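Local coordinates for putative membrane anchored protein (Corynebacterium diphtheriae, PDB 3LSO) that is of unknown function but is probably anchored in the cell membrane, with an elongated chain built of beta-sheet domains, at residues Ser360-Thr365 against Ser375-Pro380; Pro380-Glu385 against Glu391-Phe396. All coordinates share one frame; numbering follows the deposited sequence.

Contact 1 of 2, residues Ser360-Thr365 against Ser375-Pro380; sequences SSKLAT and SGYYDP
A classic beta bulge in strand 361-366 marks one end of this contact, and there T365 OG1 comes within 4.1 Å of P380 CG. T365 and A364 both face G395 of strand 394-398, and the loop after strand 369-370 passes the bulge at P380. The T365 and P380 side chains slide past each other in opposite directions. OG1, placed beside its own backbone N (chi1 -65°), is hydrogen-bonded to E339 OE2 and meets the proline CG in van der Waals contact. Residues 375-380 run beside the beta sheet without backbone hydrogen bonds to 360-365, the CA atoms of T365 and P380 being 8.7 Å apart. Nearer the surface, K362 and Y377 meet with their side chains at about a right angle. The aliphatic part of the lysine does the touching: K362 CD lies 3.8 Å from Y377 CZ, beside the phenolic end, and CE lies 4.0 Å from Y377 OH. The chain is extended through CD and CE and bends only at chi4 (66°), which leaves the methylene groups to meet the phenol. The tyrosine side chain also rests on D399 and Y402, while F370 packs against both T365 and P380.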
loop_
_atom_site.group_PDB
_atom_site.type_symbol
_atom_site.label_atom_id
_atom_site.label_comp_id
_atom_site.label_asym_id
_atom_site.label_seq_id
_atom_site.Cartn_x
_atom_site.Cartn_y
_atom_site.Cartn_z
ATOM N N SER B 360 37.110 -29.416 -8.841
ATOM C CA SER B 360 37.107 -30.839 -9.131
ATOM C C SER B 360 36.613 -31.574 -7.897
ATOM O O SER B 360 36.890 -31.181 -6.751
ATOM C CB SER B 360 38.464 -31.342 -9.622
ATOM O OG SER B 360 39.471 -30.930 -8.747
ATOM N N SER B 361 35.803 -32.594 -8.130
ATOM C CA SER B 361 35.115 -33.242 -7.022
ATOM C C SER B 361 34.746 -34.626 -7.410
ATOM O O SER B 361 34.733 -34.953 -8.597
ATOM C CB SER B 361 33.869 -32.474 -6.589
ATOM O OG SER B 361 33.104 -32.162 -7.707
ATOM N N LYS B 362 34.498 -35.445 -6.409
ATOM C CA LYS B 362 34.115 -36.801 -6.665
ATOM C C LYS B 362 32.676 -36.992 -6.263
ATOM O O LYS B 362 32.236 -36.449 -5.265
ATOM C CB LYS B 362 35.118 -37.761 -6.031
ATOM C CG LYS B 362 36.347 -37.989 -7.000
ATOM C CD LYS B 362 37.603 -38.532 -6.317
ATOM C CE LYS B 362 38.550 -39.291 -7.288
ATOM N NZ LYS B 362 39.159 -38.406 -8.343
ATOM N N LEU B 363 31.907 -37.669 -7.096
ATOM C CA LEU B 363 30.514 -37.883 -6.778
ATOM C C LEU B 363 30.423 -39.075 -5.881
ATOM O O LEU B 363 30.363 -40.193 -6.362
ATOM C CB LEU B 363 29.693 -38.174 -8.031
ATOM C CG LEU B 363 28.173 -38.036 -7.927
ATOM C CD1 LEU B 363 27.633 -38.009 -9.340
ATOM C CD2 LEU B 363 27.490 -39.118 -7.081
ATOM N N ALA B 364 30.364 -38.844 -4.585
ATOM C CA ALA B 364 30.398 -39.929 -3.627
ATOM C C ALA B 364 29.022 -40.452 -3.248
ATOM O O ALA B 364 28.870 -41.639 -3.018
ATOM C CB ALA B 364 31.120 -39.479 -2.394
ATOM N N THR B 365 28.040 -39.566 -3.128
ATOM C CA THR B 365 26.717 -39.975 -2.672
ATOM C C THR B 365 25.611 -39.913 -3.750
ATOM O O THR B 365 25.422 -38.872 -4.438
ATOM C CB THR B 365 26.321 -39.158 -1.500
ATOM O OG1 THR B 365 27.221 -39.472 -0.454
ATOM C CG2 THR B 365 24.943 -39.531 -1.039
ATOM N N SER B 375 40.332 -43.270 0.913
ATOM C CA SER B 375 40.604 -42.845 2.288
ATOM C C SER B 375 40.504 -41.357 2.325
ATOM O O SER B 375 40.748 -40.669 1.317
ATOM C CB SER B 375 42.012 -43.206 2.705
ATOM O OG SER B 375 42.266 -44.565 2.437
ATOM N N GLY B 376 40.131 -40.839 3.475
ATOM C CA GLY B 376 40.048 -39.417 3.568
ATOM C C GLY B 376 38.852 -38.810 2.885
ATOM O O GLY B 376 38.808 -37.607 2.767
ATOM N N TYR B 377 37.879 -39.597 2.429
ATOM C CA TYR B 377 36.567 -39.029 2.118
ATOM C C TYR B 377 35.660 -39.417 3.245
ATOM O O TYR B 377 35.646 -40.580 3.643
ATOM C CB TYR B 377 35.996 -39.541 0.793
ATOM C CG TYR B 377 36.708 -38.978 -0.413
ATOM C CD1 TYR B 377 37.848 -39.606 -0.905
ATOM C CD2 TYR B 377 36.272 -37.828 -1.056
ATOM C CE1 TYR B 377 38.540 -39.126 -1.987
ATOM C CE2 TYR B 377 36.978 -37.333 -2.175
ATOM C CZ TYR B 377 38.114 -38.005 -2.624
ATOM O OH TYR B 377 38.864 -37.608 -3.708
ATOM N N TYR B 378 34.904 -38.460 3.771
ATOM C CA TYR B 378 34.084 -38.731 4.954
ATOM C C TYR B 378 32.633 -39.066 4.626
ATOM O O TYR B 378 31.955 -38.302 3.963
ATOM C CB TYR B 378 34.103 -37.556 5.946
ATOM C CG TYR B 378 35.458 -37.089 6.453
ATOM C CD1 TYR B 378 36.509 -37.980 6.652
ATOM C CD2 TYR B 378 35.663 -35.746 6.772
ATOM C CE1 TYR B 378 37.716 -37.551 7.116
ATOM C CE2 TYR B 378 36.893 -35.301 7.264
ATOM C CZ TYR B 378 37.902 -36.211 7.420
ATOM O OH TYR B 378 39.115 -35.780 7.876
ATOM N N ASP B 379 32.168 -40.193 5.150
ATOM C CA ASP B 379 30.809 -40.692 4.956
ATOM C C ASP B 379 29.834 -39.812 5.747
ATOM O O ASP B 379 29.929 -39.746 6.986
ATOM C CB ASP B 379 30.767 -42.146 5.478
ATOM C CG ASP B 379 29.499 -42.904 5.105
ATOM O OD1 ASP B 379 28.458 -42.281 4.809
ATOM O OD2 ASP B 379 29.549 -44.156 5.122
ATOM N N PRO B 380 28.890 -39.135 5.061
ATOM C CA PRO B 380 27.928 -38.294 5.747
ATOM C C PRO B 380 26.895 -39.112 6.491
ATOM O O PRO B 380 26.163 -38.583 7.310
ATOM C CB PRO B 380 27.249 -37.559 4.610
ATOM C CG PRO B 380 27.308 -38.484 3.516
ATOM C CD PRO B 380 28.672 -39.095 3.613
#

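Contact 2 of 2, residues Pro380-Glu385 against Glu391-Phe396; sequences PEWKNE and ESYRGF
E339 OE1 is hydrogen-bonded to both W382 NE1 and Y393 OH, and this shared partner bridges the two aromatic side chains. Their rings meet obliquely, with the planes at 73° and the five-membered ring of W382 centred 5.7 Å from the Y393 ring. The touching is light: W382 CZ2 lies 3.9 Å from Y393 OH, and NE1 lies 4.2 Å from Y393 CE2. Extending CG opposite the backbone N (chi1 179°) carries the tyrosine ring off the start of strand 394-398 toward the loop that bears the indole. W382 opens the 3-10 segment 382-384, and E385 N, just beyond it, bonds to W382 O at 3.0 Å. P380 lays its CB 3.6 Å above one face of the indole, toward the rim, and S368 and P389 add further packing on this side chain. R394 NH1 donates to E391 O at 2.6 Å and, from above the carbonyl plane, to Y393 O at 3.0 Å, both acceptors lying in the guanidinium plane, which braces the turn leading into strand 394-398. In this buried setting E339 satisfies both W382 NE1 and Y393 OH, and the indole N-H would probably help to stabilise negative charge on the carboxylate.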
loop_
_atom_site.group_PDB
_atom_site.type_symbol
_atom_site.label_atom_id
_atom_site.label_comp_id
_atom_site.label_asym_id
_atom_site.label_seq_id
_atom_site.Cartn_x
_atom_site.Cartn_y
_atom_site.Cartn_z
ATOM N N PRO B 380 28.890 -39.135 5.061
ATOM C CA PRO B 380 27.928 -38.294 5.747
ATOM C C PRO B 380 26.895 -39.112 6.491
ATOM O O PRO B 380 26.163 -38.583 7.310
ATOM C CB PRO B 380 27.249 -37.559 4.610
ATOM C CG PRO B 380 27.308 -38.484 3.516
ATOM C CD PRO B 380 28.672 -39.095 3.613
ATOM N N GLU B 381 26.829 -40.398 6.196
ATOM C CA GLU B 381 25.956 -41.304 6.930
ATOM C C GLU B 381 24.536 -40.767 7.079
ATOM O O GLU B 381 24.015 -40.632 8.208
ATOM C CB GLU B 381 26.553 -41.655 8.280
ATOM C CG GLU B 381 27.676 -42.654 8.166
ATOM C CD GLU B 381 28.381 -42.899 9.486
ATOM O OE1 GLU B 381 28.164 -42.131 10.451
ATOM O OE2 GLU B 381 29.172 -43.862 9.549
ATOM N N TRP B 382 23.937 -40.485 5.918
ATOM C CA TRP B 382 22.594 -39.946 5.800
ATOM C C TRP B 382 21.574 -40.938 6.274
ATOM O O TRP B 382 20.486 -40.543 6.640
ATOM C CB TRP B 382 22.261 -39.626 4.346
ATOM C CG TRP B 382 22.978 -38.452 3.737
ATOM C CD1 TRP B 382 23.947 -38.499 2.791
ATOM C CD2 TRP B 382 22.774 -37.075 4.037
ATOM N NE1 TRP B 382 24.369 -37.242 2.476
ATOM C CE2 TRP B 382 23.656 -36.341 3.223
ATOM C CE3 TRP B 382 21.929 -36.385 4.921
ATOM C CZ2 TRP B 382 23.713 -34.935 3.248
ATOM C CZ3 TRP B 382 21.978 -35.004 4.949
ATOM C CH2 TRP B 382 22.867 -34.287 4.113
ATOM N N LYS B 383 21.920 -42.222 6.262
ATOM C CA LYS B 383 20.982 -43.277 6.600
ATOM C C LYS B 383 20.645 -43.225 8.073
ATOM O O LYS B 383 19.764 -43.952 8.542
ATOM C CB LYS B 383 21.558 -44.652 6.233
ATOM C CG LYS B 383 22.540 -45.219 7.268
ATOM C CD LYS B 383 23.659 -46.049 6.675
ATOM C CE LYS B 383 24.655 -46.440 7.767
ATOM N NZ LYS B 383 25.802 -47.284 7.277
ATOM N N ASN B 384 21.348 -42.397 8.826
ATOM C CA ASN B 384 21.062 -42.304 10.261
ATOM C C ASN B 384 20.471 -40.964 10.611
ATOM O O ASN B 384 20.236 -40.691 11.797
ATOM C CB ASN B 384 22.308 -42.511 11.134
ATOM C CG ASN B 384 22.999 -43.821 10.881
ATOM O OD1 ASN B 384 22.375 -44.858 10.614
ATOM N ND2 ASN B 384 24.316 -43.788 10.986
ATOM N N GLU B 385 20.285 -40.120 9.594
ATOM C CA GLU B 385 19.601 -38.848 9.765
ATOM C C GLU B 385 18.134 -39.121 9.640
ATOM O O GLU B 385 17.735 -40.062 8.957
ATOM C CB GLU B 385 20.017 -37.857 8.700
ATOM C CG GLU B 385 21.474 -37.556 8.707
ATOM C CD GLU B 385 21.945 -37.015 10.039
ATOM O OE1 GLU B 385 21.529 -35.887 10.389
ATOM O OE2 GLU B 385 22.736 -37.716 10.729
ATOM N N GLU B 391 16.151 -39.808 -4.192
ATOM C CA GLU B 391 16.829 -40.360 -5.372
ATOM C C GLU B 391 17.486 -39.308 -6.273
ATOM O O GLU B 391 18.377 -39.627 -7.036
ATOM C CB GLU B 391 15.861 -41.227 -6.195
ATOM C CG GLU B 391 15.296 -42.445 -5.426
ATOM C CD GLU B 391 13.900 -42.963 -5.954
ATOM O OE1 GLU B 391 13.051 -42.155 -6.442
ATOM O OE2 GLU B 391 13.650 -44.201 -5.853
ATOM N N SER B 392 17.049 -38.060 -6.196
ATOM C CA SER B 392 17.594 -37.030 -7.063
ATOM C C SER B 392 18.952 -36.511 -6.591
ATOM O O SER B 392 19.680 -35.899 -7.347
ATOM C CB SER B 392 16.627 -35.860 -7.139
ATOM O OG SER B 392 16.503 -35.202 -5.880
ATOM N N TYR B 393 19.285 -36.725 -5.329
ATOM C CA TYR B 393 20.447 -36.089 -4.752
ATOM C C TYR B 393 21.701 -36.756 -5.245
ATOM O O TYR B 393 21.749 -38.008 -5.322
ATOM C CB TYR B 393 20.393 -36.233 -3.249
ATOM C CG TYR B 393 21.556 -35.642 -2.522
ATOM C CD1 TYR B 393 21.579 -34.282 -2.212
ATOM C CD2 TYR B 393 22.620 -36.444 -2.101
ATOM C CE1 TYR B 393 22.637 -33.731 -1.507
ATOM C CE2 TYR B 393 23.689 -35.899 -1.403
ATOM C CZ TYR B 393 23.686 -34.544 -1.105
ATOM O OH TYR B 393 24.722 -33.987 -0.412
ATOM N N ARG B 394 22.702 -35.933 -5.557
ATOM C CA ARG B 394 24.015 -36.402 -5.903
ATOM C C ARG B 394 24.960 -35.507 -5.155
ATOM O O ARG B 394 24.982 -34.294 -5.411
ATOM C CB ARG B 394 24.286 -36.242 -7.387
ATOM C CG ARG B 394 23.342 -37.016 -8.307
ATOM C CD ARG B 394 23.568 -38.502 -8.208
ATOM N NE ARG B 394 22.762 -39.199 -9.181
ATOM C CZ ARG B 394 21.483 -39.523 -9.011
ATOM N NH1 ARG B 394 20.835 -39.201 -7.883
ATOM N NH2 ARG B 394 20.853 -40.165 -9.990
ATOM N N GLY B 395 25.748 -36.101 -4.242
ATOM C CA GLY B 395 26.653 -35.348 -3.373
ATOM C C GLY B 395 28.132 -35.476 -3.700
ATOM O O GLY B 395 28.665 -36.580 -3.851
ATOM N N PHE B 396 28.799 -34.336 -3.747
ATOM C CA PHE B 396 30.142 -34.220 -4.294
ATOM C C PHE B 396 31.145 -33.849 -3.239
ATOM O O PHE B 396 30.847 -33.045 -2.356
ATOM C CB PHE B 396 30.132 -33.114 -5.335
ATOM C CG PHE B 396 29.305 -33.437 -6.556
ATOM C CD1 PHE B 396 29.905 -34.010 -7.690
ATOM C CD2 PHE B 396 27.933 -33.144 -6.582
ATOM C CE1 PHE B 396 29.144 -34.296 -8.833
ATOM C CE2 PHE B 396 27.163 -33.416 -7.714
ATOM C CZ PHE B 396 27.768 -33.993 -8.858
#

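P380 belongs to both contacts, which follow one another along the excursion between strands 369-370 and 394-398, their centres about 11 Å apart. Contact 1 passes from a buried end at T365 and P380 to an exposed lysine, whereas both touching residues of contact 2 are buried. They reach neighbouring strands of one sheet, joined where T365 O and A364 N probably hydrogen-bond to G395 N and O. E339 links their chemistry, OE2 serving T365 and OE1 serving the aromatic pair, and T365 CG2 packs on Y393 CE2 at 3.9 Å. The outer part of contact 1 relies instead on aliphatic contact with a phenol.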